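Local coordinates for protein flavodoxin (Fusobacterium nucleatum, PDB 6OHK) that binds flavin mononucleotide and probably passes electrons to partner redox enzymes, at residues D23-E26 and F27-K31; K73-E76 and E77-F80; K156-G159 and D160-E164. The protein carries 1 engineered substitution. All coordinates share one frame; numbering follows the deposited sequence.

Contact 1. Residues D23-E26 and F27-K31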
loop_
_atom_site.group_PDB
_atom_site.type_symbol
_atom_site.label_atom_id
_atom_site.label_comp_id
_atom_site.label_asym_id
_atom_site.label_seq_id
_atom_site.Cartn_x
_atom_site.Cartn_y
_atom_site.Cartn_z
ATOM N N ASP A 23 -6.494 9.687 -4.445
ATOM C CA ASP A 23 -7.274 10.887 -4.145
ATOM C C ASP A 23 -8.089 10.732 -2.872
ATOM O O ASP A 23 -8.201 11.680 -2.080
ATOM C CB ASP A 23 -8.207 11.215 -5.312
ATOM C CG ASP A 23 -7.481 11.781 -6.513
ATOM O OD1 ASP A 23 -6.342 12.281 -6.364
ATOM O OD2 ASP A 23 -8.078 11.741 -7.617
ATOM N N GLU A 24 -8.649 9.554 -2.633
ATOM C CA GLU A 24 -9.372 9.315 -1.393
ATOM C C GLU A 24 -8.445 9.342 -0.188
ATOM O O GLU A 24 -8.785 9.926 0.856
ATOM C CB GLU A 24 -10.139 7.990 -1.476
ATOM C CG GLU A 24 -11.190 8.035 -2.568
ATOM C CD GLU A 24 -12.060 6.796 -2.696
ATOM O OE1 GLU A 24 -12.984 6.652 -1.877
ATOM O OE2 GLU A 24 -11.840 5.990 -3.633
ATOM N N ILE A 25 -7.279 8.708 -0.284
ATOM C CA ILE A 25 -6.293 8.758 0.787
ATOM C C ILE A 25 -5.920 10.201 1.095
ATOM O O ILE A 25 -5.889 10.621 2.260
ATOM C CB ILE A 25 -5.050 7.930 0.403
ATOM C CG1 ILE A 25 -5.391 6.441 0.387
ATOM C CG2 ILE A 25 -3.889 8.235 1.344
ATOM C CD1 ILE A 25 -4.312 5.574 -0.271
ATOM N N GLU A 26 -5.625 10.978 0.063
ATOM C CA GLU A 26 -5.241 12.369 0.257
ATOM C C GLU A 26 -6.343 13.147 0.955
ATOM O O GLU A 26 -6.063 13.996 1.816
ATOM C CB GLU A 26 -4.904 13.017 -1.080
ATOM C CG GLU A 26 -3.621 12.501 -1.698
ATOM C CD GLU A 26 -3.275 13.208 -2.986
ATOM O OE1 GLU A 26 -4.081 14.055 -3.448
ATOM O OE2 GLU A 26 -2.209 12.932 -3.563
ATOM N N PHE A 27 -7.598 12.886 0.595
ATOM C CA PHE A 27 -8.694 13.577 1.260
ATOM C C PHE A 27 -8.739 13.243 2.737
ATOM O O PHE A 27 -8.930 14.132 3.583
ATOM C CB PHE A 27 -10.019 13.257 0.574
ATOM C CG PHE A 27 -11.169 13.948 1.230
ATOM C CD1 PHE A 27 -11.485 15.225 0.899
ATOM C CD2 PHE A 27 -11.867 13.328 2.219
ATOM C CE1 PHE A 27 -12.548 15.884 1.569
ATOM C CE2 PHE A 27 -12.900 13.976 2.888
ATOM C CZ PHE A 27 -13.207 15.245 2.553
ATOM N N PHE A 28 -8.577 11.980 3.103
ATOM C CA PHE A 28 -8.565 11.636 4.520
ATOM C C PHE A 28 -7.370 12.227 5.245
ATOM O O PHE A 28 -7.458 12.445 6.470
ATOM C CB PHE A 28 -8.595 10.124 4.713
ATOM C CG PHE A 28 -9.914 9.509 4.422
ATOM C CD1 PHE A 28 -11.020 9.799 5.224
ATOM C CD2 PHE A 28 -10.069 8.614 3.372
ATOM C CE1 PHE A 28 -12.252 9.223 4.950
ATOM C CE2 PHE A 28 -11.294 8.042 3.101
ATOM C CZ PHE A 28 -12.386 8.334 3.890
ATOM N N LEU A 29 -6.290 12.532 4.542
ATOM C CA LEU A 29 -5.122 13.234 5.092
ATOM C C LEU A 29 -5.156 14.745 4.822
ATOM O O LEU A 29 -4.100 15.410 4.821
ATOM C CB LEU A 29 -3.851 12.692 4.464
ATOM C CG LEU A 29 -3.555 11.242 4.701
ATOM C CD1 LEU A 29 -2.388 10.810 3.846
ATOM C CD2 LEU A 29 -3.287 10.979 6.178
ATOM N N LYS A 30 -6.351 15.306 4.619
ATOM C CA LYS A 30 -6.467 16.703 4.189
ATOM C C LYS A 30 -5.674 17.644 5.084
ATOM O O LYS A 30 -5.073 18.607 4.596
ATOM C CB LYS A 30 -7.932 17.164 4.238
ATOM C CG LYS A 30 -8.830 16.767 3.085
ATOM C CD LYS A 30 -9.578 17.947 2.501
ATOM C CE LYS A 30 -8.861 18.524 1.296
ATOM N NZ LYS A 30 -8.811 17.532 0.184
ATOM N N LYS A 31 -5.742 17.446 6.395
ATOM C CA LYS A 31 -5.158 18.350 7.388
ATOM C C LYS A 31 -3.745 17.966 7.819
ATOM O O LYS A 31 -3.205 18.560 8.759
ATOM C CB LYS A 31 -6.033 18.353 8.659
ATOM C CG LYS A 31 -7.483 18.775 8.464
ATOM C CD LYS A 31 -7.649 19.882 7.424
ATOM C CE LYS A 31 -6.898 21.154 7.797
ATOM N NZ LYS A 31 -6.824 22.096 6.642
HETATM O O HOH W 1 -6.001 16.568 0.353
#

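Contact 2. Residues K73-E76 and E77-F80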
loop_
_atom_site.group_PDB
_atom_site.type_symbol
_atom_site.label_atom_id
_atom_site.label_comp_id
_atom_site.label_asym_id
_atom_site.label_seq_id
_atom_site.Cartn_x
_atom_site.Cartn_y
_atom_site.Cartn_z
ATOM N N LYS A 73 14.905 -3.503 -7.042
ATOM C CA LYS A 73 16.299 -3.495 -6.613
ATOM C C LYS A 73 16.676 -2.140 -6.026
ATOM O O LYS A 73 17.360 -2.065 -5.000
ATOM C CB LYS A 73 17.221 -3.897 -7.774
ATOM C CG LYS A 73 18.685 -4.038 -7.369
ATOM C CD LYS A 73 19.319 -5.295 -7.927
ATOM C CE LYS A 73 20.743 -5.492 -7.398
ATOM N NZ LYS A 73 20.812 -5.961 -5.992
ATOM N N LYS A 74 16.218 -1.058 -6.640
ATOM C CA LYS A 74 16.466 0.263 -6.079
ATOM C C LYS A 74 15.788 0.417 -4.732
ATOM O O LYS A 74 16.344 1.031 -3.814
ATOM C CB LYS A 74 15.972 1.334 -7.040
ATOM C CG LYS A 74 16.864 1.436 -8.269
ATOM C CD LYS A 74 16.446 2.532 -9.234
ATOM C CE LYS A 74 17.367 2.576 -10.453
ATOM N NZ LYS A 74 17.487 1.247 -11.130
ATOM N N LEU A 75 14.581 -0.127 -4.586
ATOM C CA LEU A 75 13.860 -0.050 -3.324
ATOM C C LEU A 75 14.632 -0.761 -2.228
ATOM O O LEU A 75 14.745 -0.254 -1.108
ATOM C CB LEU A 75 12.455 -0.647 -3.520
ATOM C CG LEU A 75 11.461 -0.439 -2.388
ATOM C CD1 LEU A 75 11.027 1.038 -2.378
ATOM C CD2 LEU A 75 10.268 -1.351 -2.603
ATOM N N GLU A 76 15.222 -1.915 -2.543
ATOM C CA GLU A 76 15.951 -2.684 -1.561
ATOM C C GLU A 76 17.279 -2.053 -1.178
ATOM O O GLU A 76 17.838 -2.435 -0.143
ATOM C CB GLU A 76 16.129 -4.124 -2.050
ATOM C CG GLU A 76 16.701 -5.040 -0.982
ATOM C CD GLU A 76 16.622 -6.510 -1.358
ATOM O OE1 GLU A 76 15.935 -6.856 -2.352
ATOM O OE2 GLU A 76 17.253 -7.320 -0.644
ATOM N N GLU A 77 17.759 -1.066 -1.928
ATOM C CA GLU A 77 18.945 -0.316 -1.529
ATOM C C GLU A 77 18.664 0.661 -0.405
ATOM O O GLU A 77 19.599 1.078 0.286
ATOM C CB GLU A 77 19.509 0.462 -2.718
ATOM C CG GLU A 77 20.157 -0.437 -3.768
ATOM C CD GLU A 77 20.690 0.315 -4.983
ATOM O OE1 GLU A 77 20.790 1.562 -4.940
ATOM O OE2 GLU A 77 21.007 -0.361 -5.991
ATOM N N ILE A 78 17.404 1.025 -0.188
ATOM C CA ILE A 78 17.037 2.000 0.824
ATOM C C ILE A 78 17.068 1.351 2.197
ATOM O O ILE A 78 16.630 0.210 2.374
ATOM C CB ILE A 78 15.636 2.545 0.498
ATOM C CG1 ILE A 78 15.670 3.277 -0.839
ATOM C CG2 ILE A 78 15.099 3.451 1.625
ATOM C CD1 ILE A 78 14.310 3.748 -1.335
ATOM N N ASP A 79 17.558 2.095 3.181
ATOM C CA ASP A 79 17.513 1.664 4.566
ATOM C C ASP A 79 16.168 2.091 5.138
ATOM O O ASP A 79 15.893 3.288 5.250
ATOM C CB ASP A 79 18.647 2.320 5.350
ATOM C CG ASP A 79 18.768 1.788 6.741
ATOM O OD1 ASP A 79 17.965 0.943 7.151
ATOM O OD2 ASP A 79 19.710 2.221 7.460
ATOM N N PHE A 80 15.316 1.128 5.465
ATOM C CA PHE A 80 13.990 1.414 6.009
ATOM C C PHE A 80 13.963 1.470 7.535
ATOM O O PHE A 80 12.891 1.638 8.119
ATOM C CB PHE A 80 12.953 0.388 5.500
ATOM C CG PHE A 80 12.479 0.637 4.101
ATOM C CD1 PHE A 80 13.230 0.230 3.010
ATOM C CD2 PHE A 80 11.267 1.281 3.870
ATOM C CE1 PHE A 80 12.774 0.456 1.710
ATOM C CE2 PHE A 80 10.838 1.531 2.583
ATOM C CZ PHE A 80 11.578 1.109 1.515
#

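Contact 3. Residues K156-G159 and D160-E164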
loop_
_atom_site.group_PDB
_atom_site.type_symbol
_atom_site.label_atom_id
_atom_site.label_comp_id
_atom_site.label_asym_id
_atom_site.label_seq_id
_atom_site.Cartn_x
_atom_site.Cartn_y
_atom_site.Cartn_z
ATOM N N LYS A 156 -14.981 3.568 3.468
ATOM C CA LYS A 156 -14.830 3.199 4.870
ATOM C C LYS A 156 -13.558 2.397 5.094
ATOM O O LYS A 156 -12.868 2.560 6.119
ATOM C CB LYS A 156 -16.048 2.421 5.364
ATOM C CG LYS A 156 -15.908 1.890 6.783
ATOM C CD LYS A 156 -17.188 1.219 7.252
ATOM C CE LYS A 156 -17.450 1.499 8.722
ATOM N NZ LYS A 156 -16.342 1.032 9.597
ATOM N N ARG A 157 -13.216 1.521 4.144
ATOM C CA ARG A 157 -11.981 0.761 4.300
ATOM C C ARG A 157 -10.787 1.690 4.397
ATOM O O ARG A 157 -9.937 1.533 5.289
ATOM C CB ARG A 157 -11.795 -0.229 3.160
ATOM C CG ARG A 157 -12.648 -1.474 3.284
ATOM C CD ARG A 157 -12.560 -2.369 2.079
ATOM N NE ARG A 157 -13.180 -3.659 2.342
ATOM C CZ ARG A 157 -13.429 -4.568 1.407
ATOM N NH1 ARG A 157 -13.213 -4.313 0.132
ATOM N NH2 ARG A 157 -13.901 -5.744 1.766
ATOM N N ILE A 158 -10.717 2.674 3.519
ATOM C CA ILE A 158 -9.605 3.619 3.548
ATOM C C ILE A 158 -9.651 4.471 4.809
ATOM O O ILE A 158 -8.631 4.656 5.476
ATOM C CB ILE A 158 -9.593 4.486 2.279
ATOM C CG1 ILE A 158 -9.326 3.640 1.036
ATOM C CG2 ILE A 158 -8.560 5.607 2.416
ATOM C CD1 ILE A 158 -9.435 4.406 -0.253
ATOM N N GLY A 159 -10.809 5.058 5.124
ATOM C CA GLY A 159 -10.872 5.954 6.277
ATOM C C GLY A 159 -10.490 5.259 7.563
ATOM O O GLY A 159 -9.745 5.803 8.380
ATOM N N ASP A 160 -10.992 4.048 7.771
ATOM C CA ASP A 160 -10.643 3.311 8.968
ATOM C C ASP A 160 -9.157 2.991 9.001
ATOM O O ASP A 160 -8.519 3.032 10.054
ATOM C CB ASP A 160 -11.399 1.987 9.015
ATOM C CG ASP A 160 -12.873 2.133 9.322
ATOM O OD1 ASP A 160 -13.343 3.237 9.673
ATOM O OD2 ASP A 160 -13.555 1.082 9.196
ATOM N N TRP A 161 -8.593 2.626 7.847
ATOM C CA TRP A 161 -7.182 2.252 7.794
ATOM C C TRP A 161 -6.266 3.446 8.054
ATOM O O TRP A 161 -5.277 3.334 8.776
ATOM C CB TRP A 161 -6.918 1.646 6.421
ATOM C CG TRP A 161 -5.569 1.069 6.208
ATOM C CD1 TRP A 161 -5.116 -0.126 6.677
ATOM C CD2 TRP A 161 -4.499 1.634 5.445
ATOM N NE1 TRP A 161 -3.841 -0.352 6.247
ATOM C CE2 TRP A 161 -3.427 0.718 5.500
ATOM C CE3 TRP A 161 -4.340 2.815 4.735
ATOM C CZ2 TRP A 161 -2.232 0.933 4.826
ATOM C CZ3 TRP A 161 -3.127 3.021 4.085
ATOM C CH2 TRP A 161 -2.114 2.083 4.144
ATOM N N ILE A 162 -6.589 4.588 7.453
ATOM C CA ILE A 162 -5.792 5.791 7.694
ATOM C C ILE A 162 -5.803 6.143 9.182
ATOM O O ILE A 162 -4.764 6.485 9.770
ATOM C CB ILE A 162 -6.286 6.945 6.810
ATOM C CG1 ILE A 162 -5.993 6.671 5.336
ATOM C CG2 ILE A 162 -5.700 8.285 7.248
ATOM C CD1 ILE A 162 -4.529 6.671 4.947
ATOM N N THR A 163 -6.970 6.042 9.825
ATOM C CA THR A 163 -7.032 6.320 11.257
ATOM C C THR A 163 -6.103 5.401 12.033
ATOM O O THR A 163 -5.408 5.843 12.966
ATOM C CB THR A 163 -8.473 6.186 11.728
ATOM O OG1 THR A 163 -9.243 7.211 11.109
ATOM C CG2 THR A 163 -8.628 6.311 13.230
ATOM N N GLU A 164 -6.065 4.114 11.677
ATOM C CA GLU A 164 -5.207 3.182 12.382
ATOM C C GLU A 164 -3.737 3.471 12.156
ATOM O O GLU A 164 -2.953 3.485 13.110
ATOM C CB GLU A 164 -5.526 1.745 11.997
ATOM C CG GLU A 164 -6.851 1.244 12.545
ATOM C CD GLU A 164 -7.030 1.544 14.028
ATOM O OE1 GLU A 164 -8.000 2.258 14.378
ATOM O OE2 GLU A 164 -6.187 1.086 14.830
#

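Contact 1. Residues D23-E26 and F27-K31
In the C-terminal turn of helix 17-28, the helix of the beta-alpha-beta unit with strands 7-11 and 34-38, I25 and L29 lie side by side and point the same way. Their methyls meet along one flank, I25 CG2 3.9 Å from L29 CD1. Chi1 of -69° at I25 sets CG2 trans to the backbone N, and this is the branch that reaches L29; the L29 stem in turn rests on the preceding turn, its CG 3.4 Å from I25 O. Backbone bonds run from F27 N to D23 O, from F28 N to E24 O and, at 3.0 Å, from L29 N to I25 O. L29 N also makes a weak bond to E26 O, and L29 is the first residue to leave helical backbone angles. There a water joins the helix end to a lysine: it accepts from K30 NZ at 3.0 Å and donates weakly to E26 O. The K30 chain, bent at three successive torsions, curls back to this water. On another flank the F28 ring lies obliquely to the E24 carbonyl, with CD2 3.1 Å from E24 O, and turns to I158 of helix 154-166. The E26 carboxylate is hydrogen-bonded to T36. I25 and L29 press on I9 of strand 7-11, the usual packing of an amphipathic helix against the parallel sheet in the three-layer flavodoxin fold.

Contact 2. Residues K73-E76 and E77-F80
The amide of E77 is shared by two carbonyls of the preceding turn: E77 N lies 3.2 Å from K74 O and makes a longer, weak bond to K73 O. The nitrogen stands well above the K74 carbonyl plane rather than on a lone pair, with an N-H...O angle of 139°. The next amide follows the same short spacing, I78 N donating to L75 O at 3.1 Å in a straighter bond, also from above the carbonyl plane. L75 O has a second neighbour, since the F80 ring meets it edge-on, in the ring plane, with CE1 at 3.5 Å. The L75 and F80 side chains cross at about a right angle, with L75 CD1 3.9 Å from F80 CZ. Chi1 of L75, -170°, lays CG beside its own carbonyl carbon, on the side of the residues that follow, and CD1 also approaches I78 CD1 at 4.4 Å. Residues 77-80 lead out of helix 72-77 into the loop before strand 84-90 of the flavodoxin sheet; the contact itself lies away from the FMN site. Helix 103-113 flanks it: L75 packs on L107 and I110, and F80 on V111. On the solvent side the extended E77 chain leans along the helix, its CB 3.4 Å from K74 O and its CG 3.5 Å from K73 O; its carboxylate is not in contact with the ammonium groups of K73 or K74, although they would probably balance part of its charge. E76 sends its carboxylate to K113 in a salt bridge, and K114 NZ is hydrogen-bonded to both E76 O and I78 O.

Contact 3. Residues K156-G159 and D160-E164
Over one face of the D160 carboxylate sits the carbonyl oxygen of the preceding turn, K156 O, 3.2 Å from D160 CG, while K156 NZ reaches its edge and forms a salt bridge on the syn lone pair of OD2 at 2.8 Å. The lysine chain sets off away from its own backbone N (chi1 175°) and then bends at its last two torsions, which curls the ammonium round to the acid one turn on. R157 O lies oblique to the other flat group, the W161 indole, and touches the stem of that side chain, 3.2 Å from W161 CB; the indole NE1 is hydrogen-bonded to G120 O. On the buried flank I158 and I162 lie side by side, with I158 CG2 4.0 Å from I162 CG1. Their turn is closed by a nearly straight bond from I162 N to I158 O of 2.8 Å. T163 N donates to G159 O at 3.1 Å. Helix 154-166 is thus two-faced, with the K156-D160 pair toward solvent. Its apolar side rests on the sheet, W161 on I53 of strand 51-59 and L143 of strand 139-145, and I158 and I162 on the neighbouring helix 17-28.

From the N terminus, contact 1 comes first, at the end of the helix that follows strand 7-11 and leads to strand 34-38. Contact 2 follows, where the chain turns out of helix 72-77 toward strand 84-90, and contact 3 lies in the C-terminal helix. Each is local, closing one helical turn or turn exit, so the three run in series and none nests or crosses. Contacts 1 and 3 nevertheless meet in space, L29 CD2 approaching I162 CG2 to 3.8 Å, which joins the first and last helices on one face of the sheet. Contact 2 stands apart, its centre about 27 Å from each of the others.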